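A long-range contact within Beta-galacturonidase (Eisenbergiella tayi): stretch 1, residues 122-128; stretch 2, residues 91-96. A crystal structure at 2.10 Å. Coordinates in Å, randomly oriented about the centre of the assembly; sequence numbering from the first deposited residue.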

ATOM      1  N   PRO A 122     -30.901   7.066  23.365  1.00 31.46           N
ATOM      2  CA  PRO A 122     -31.076   7.215  24.823  1.00 27.78           C
ATOM      3  C   PRO A 122     -31.226   5.913  25.583  1.00 27.44           C
ATOM      4  O   PRO A 122     -30.908   5.872  26.785  1.00 27.29           O
ATOM      5  CB  PRO A 122     -32.354   8.058  24.934  1.00 31.67           C
ATOM      6  CG  PRO A 122     -32.478   8.748  23.621  1.00 32.84           C
ATOM      7  CD  PRO A 122     -31.911   7.816  22.602  1.00 29.55           C
ATOM      8  N   ASP A 123     -31.758   4.864  24.952  1.00 27.24           N
ATOM      9  CA  ASP A 123     -31.930   3.596  25.657  1.00 32.40           C
ATOM     10  C   ASP A 123     -30.599   2.920  25.956  1.00 29.09           C
ATOM     11  O   ASP A 123     -30.547   2.043  26.826  1.00 20.64           O
ATOM     12  CB  ASP A 123     -32.793   2.622  24.844  1.00 29.43           C
ATOM     13  CG  ASP A 123     -34.194   3.154  24.565  1.00 37.93           C
ATOM     14  OD1 ASP A 123     -34.593   4.173  25.173  1.00 35.07           O
ATOM     15  OD2 ASP A 123     -34.899   2.535  23.736  1.00 41.07           O
ATOM     16  N   SER A 124     -29.531   3.299  25.245  1.00 25.71           N
ATOM     17  CA  SER A 124     -28.253   2.595  25.297  1.00 24.95           C
ATOM     18  C   SER A 124     -27.218   3.494  25.962  1.00 23.70           C
ATOM     19  O   SER A 124     -26.757   4.467  25.358  1.00 26.75           O
ATOM     20  CB  SER A 124     -27.819   2.184  23.895  1.00 22.23           C
ATOM     21  OG  SER A 124     -26.541   1.579  23.933  1.00 25.61           O
ATOM     22  N   ALA A 125     -26.841   3.166  27.200  1.00 26.10           N
ATOM     23  CA  ALA A 125     -25.894   4.006  27.927  1.00 29.02           C
ATOM     24  C   ALA A 125     -24.448   3.543  27.795  1.00 27.23           C
ATOM     25  O   ALA A 125     -23.528   4.341  28.026  1.00 24.16           O
ATOM     26  CB  ALA A 125     -26.271   4.076  29.411  1.00 22.13           C
ATOM     27  N   LEU A 126     -24.227   2.281  27.429  1.00 25.26           N
ATOM     28  CA  LEU A 126     -22.884   1.731  27.300  1.00 24.25           C
ATOM     29  C   LEU A 126     -22.410   1.741  25.848  1.00 23.50           C
ATOM     30  O   LEU A 126     -21.333   2.264  25.542  1.00 21.22           O
ATOM     31  CB  LEU A 126     -22.862   0.300  27.888  1.00 20.37           C
ATOM     32  CG  LEU A 126     -23.396   0.187  29.328  1.00 20.82           C
ATOM     33  CD1 LEU A 126     -23.256  -1.240  29.869  1.00 25.52           C
ATOM     34  CD2 LEU A 126     -22.711   1.165  30.260  1.00 22.67           C
ATOM     35  N   HIS A 127     -23.213   1.188  24.940  1.00 22.12           N
ATOM     36  CA  HIS A 127     -22.949   1.281  23.512  1.00 22.91           C
ATOM     37  C   HIS A 127     -23.333   2.667  23.022  1.00 23.08           C
ATOM     38  O   HIS A 127     -24.522   2.983  22.946  1.00 21.07           O
ATOM     39  CB  HIS A 127     -23.726   0.215  22.755  1.00 21.66           C
ATOM     40  CG  HIS A 127     -23.240  -1.163  23.025  1.00 22.79           C
ATOM     41  ND1 HIS A 127     -22.231  -1.745  22.292  1.00 19.11           N
ATOM     42  CD2 HIS A 127     -23.596  -2.063  23.974  1.00 23.12           C
ATOM     43  CE1 HIS A 127     -22.005  -2.959  22.760  1.00 21.11           C
ATOM     44  NE2 HIS A 127     -22.822  -3.180  23.777  1.00 25.19           N
ATOM     45  N   VAL A 128     -22.324   3.478  22.693  1.00 19.54           N
ATOM     46  CA  VAL A 128     -22.453   4.859  22.220  1.00 20.21           C
ATOM     47  C   VAL A 128     -21.471   5.072  21.065  1.00 20.89           C
ATOM     48  O   VAL A 128     -20.590   4.227  20.853  1.00 19.43           O
ATOM     49  CB  VAL A 128     -22.174   5.862  23.354  1.00 21.46           C
ATOM     50  CG1 VAL A 128     -23.192   5.705  24.504  1.00 20.98           C
ATOM     51  CG2 VAL A 128     -20.755   5.696  23.855  1.00 20.00           C
TER
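Stretch 2 (91-96) HYNAYT

This is a compact polar and aromatic contact in which the side chain of Y92 reaches into the irregular backbone of stretch 1 and H127 reaches back to stretch 2. The two stretches belong to one chain, and the touching residues are at least 31 positions apart in sequence. The contact buries 321 Å², both sides summed.

Stretch 1 has no regular helix or strand. Stretch 2 begins as the last two residues of a strand, H91 and Y92, and continues as loop or turn. N93 has a positive phi, 106°, at the point where the strand gives way. The backbones do not pair. The nearest CA atoms are those of L126 and N93, 7.5 Å apart, and those of S124 and Y92, 8.0 Å apart. The two stretches run in broadly the same direction, from S124 beside Y92 to L126 beside N93. Side chains therefore fill the space between the backbones.

Y92 carries the largest share of the contact, with 105 Å² covered. Its CA-to-CB bond points toward stretch 1, with chi1 in the t well and chi2 at 88°. The hydroxyl ends among the backbone and side-chain groups of S124 to H127. The backbone amides of L126 and H127 both donate to it: L126 N lies 3.0 Å from Y92 OH, and H127 N lies 2.8 Å from Y92 OH. The H127 bond is the straighter of the two, at 163° against 141°. Y92 OH in turn donates to S124 OG, and the distance between these two atoms, 2.4 Å, is very short. S124 OG donates to H127 O, 2.6 Å away, within stretch 1. One tyrosine oxygen thus takes part in three hydrogen bonds, two accepted and one donated, all to stretch 1. A125 N is also near, 3.4 Å from Y92 OH, but the angle is too poor for a hydrogen bond.

L126 adds apolar packing. Its CA-to-CB bond points toward stretch 2, and L126 CG lies 3.9 Å from Y92 CE2, at the edge of the tyrosine ring. Farther out, L126 CD1 comes to 4.0 Å from N93 OD1.

H127 is the most covered residue of stretch 1, with 88 Å². Its CA-to-CB bond points toward stretch 2. A94 N donates to H127 NE2 at 3.3 Å, with an angle of 161°, and this bond lies near the plane of the imidazole. H127 ND1 is hydrogen-bonded elsewhere in the structure. The edge of the H127 ring is turned toward the face of Y92 in an offset arrangement, with centroids 5.8 Å apart and planes at 78°. The ring of Y95 is nearly parallel to that of H127, at 20°, but slid aside, so the two barely overlap. Their closest atoms are H127 CE1 and Y95 CE2, at 3.3 Å.

Within stretch 2, N93 ND2 donates to T96 OG1 at 3.3 Å, bridging the loop beyond the strand.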

ATOM      1  N   HIS A  91     -32.472  -8.486  26.287  1.00 25.78           N
ATOM      2  CA  HIS A  91     -31.145  -8.285  26.856  1.00 25.31           C
ATOM      3  C   HIS A  91     -30.506  -7.029  26.287  1.00 24.78           C
ATOM      4  O   HIS A  91     -30.781  -6.630  25.153  1.00 25.23           O
ATOM      5  CB  HIS A  91     -30.240  -9.488  26.584  1.00 25.16           C
ATOM      6  CG  HIS A  91     -28.918  -9.429  27.287  1.00 26.91           C
ATOM      7  ND1 HIS A  91     -27.739  -9.122  26.636  1.00 22.83           N
ATOM      8  CD2 HIS A  91     -28.584  -9.670  28.578  1.00 23.28           C
ATOM      9  CE1 HIS A  91     -26.738  -9.179  27.499  1.00 24.99           C
ATOM     10  NE2 HIS A  91     -27.224  -9.505  28.686  1.00 23.55           N
ATOM     11  N   TYR A  92     -29.660  -6.407  27.102  1.00 23.26           N
ATOM     12  CA  TYR A  92     -28.809  -5.305  26.687  1.00 21.67           C
ATOM     13  C   TYR A  92     -27.377  -5.630  27.087  1.00 24.26           C
ATOM     14  O   TYR A  92     -27.141  -6.166  28.182  1.00 22.46           O
ATOM     15  CB  TYR A  92     -29.222  -3.963  27.319  1.00 21.09           C
ATOM     16  CG  TYR A  92     -28.289  -2.833  26.944  1.00 21.51           C
ATOM     17  CD1 TYR A  92     -28.516  -2.090  25.799  1.00 23.91           C
ATOM     18  CD2 TYR A  92     -27.153  -2.529  27.718  1.00 24.57           C
ATOM     19  CE1 TYR A  92     -27.655  -1.054  25.424  1.00 22.02           C
ATOM     20  CE2 TYR A  92     -26.275  -1.492  27.349  1.00 21.13           C
ATOM     21  CZ  TYR A  92     -26.533  -0.761  26.198  1.00 21.01           C
ATOM     22  OH  TYR A  92     -25.699   0.281  25.794  1.00 21.81           O
ATOM     23  N   ASN A  93     -26.441  -5.300  26.175  1.00 24.76           N
ATOM     24  CA  ASN A  93     -24.980  -5.404  26.280  1.00 20.64           C
ATOM     25  C   ASN A  93     -24.483  -6.573  25.444  1.00 22.42           C
ATOM     26  O   ASN A  93     -24.871  -7.725  25.669  1.00 23.71           O
ATOM     27  CB  ASN A  93     -24.479  -5.552  27.717  1.00 20.09           C
ATOM     28  CG  ASN A  93     -22.986  -5.240  27.854  1.00 22.90           C
ATOM     29  OD1 ASN A  93     -22.505  -4.213  27.362  1.00 27.35           O
ATOM     30  ND2 ASN A  93     -22.257  -6.115  28.527  1.00 20.97           N
ATOM     31  N   ALA A  94     -23.604  -6.280  24.486  1.00 21.32           N
ATOM     32  CA  ALA A  94     -23.186  -7.268  23.500  1.00 20.57           C
ATOM     33  C   ALA A  94     -22.299  -8.351  24.094  1.00 22.79           C
ATOM     34  O   ALA A  94     -22.115  -9.400  23.467  1.00 22.87           O
ATOM     35  CB  ALA A  94     -22.429  -6.577  22.357  1.00 20.95           C
ATOM     36  N   TYR A  95     -21.729  -8.118  25.267  1.00 19.25           N
ATOM     37  CA  TYR A  95     -20.509  -8.799  25.641  1.00 20.34           C
ATOM     38  C   TYR A  95     -20.660  -9.746  26.820  1.00 21.49           C
ATOM     39  O   TYR A  95     -19.666 -10.359  27.218  1.00 20.20           O
ATOM     40  CB  TYR A  95     -19.415  -7.756  25.938  1.00 21.24           C
ATOM     41  CG  TYR A  95     -19.198  -6.741  24.841  1.00 18.94           C
ATOM     42  CD1 TYR A  95     -18.581  -7.100  23.644  1.00 19.67           C
ATOM     43  CD2 TYR A  95     -19.586  -5.405  25.010  1.00 21.51           C
ATOM     44  CE1 TYR A  95     -18.346  -6.148  22.630  1.00 18.62           C
ATOM     45  CE2 TYR A  95     -19.359  -4.455  24.019  1.00 19.60           C
ATOM     46  CZ  TYR A  95     -18.748  -4.831  22.831  1.00 23.23           C
ATOM     47  OH  TYR A  95     -18.538  -3.884  21.853  1.00 21.39           O
ATOM     48  N   THR A  96     -21.869  -9.891  27.380  1.00 21.75           N
ATOM     49  CA  THR A  96     -22.129 -10.786  28.491  1.00 21.42           C
ATOM     50  C   THR A  96     -23.252 -11.764  28.131  1.00 24.59           C
ATOM     51  O   THR A  96     -24.169 -11.420  27.379  1.00 20.22           O
ATOM     52  CB  THR A  96     -22.505 -10.006  29.757  1.00 23.07           C
ATOM     53  OG1 THR A  96     -23.472  -8.993  29.442  1.00 20.71           O
ATOM     54  CG2 THR A  96     -21.257  -9.347  30.376  1.00 23.17           C
TER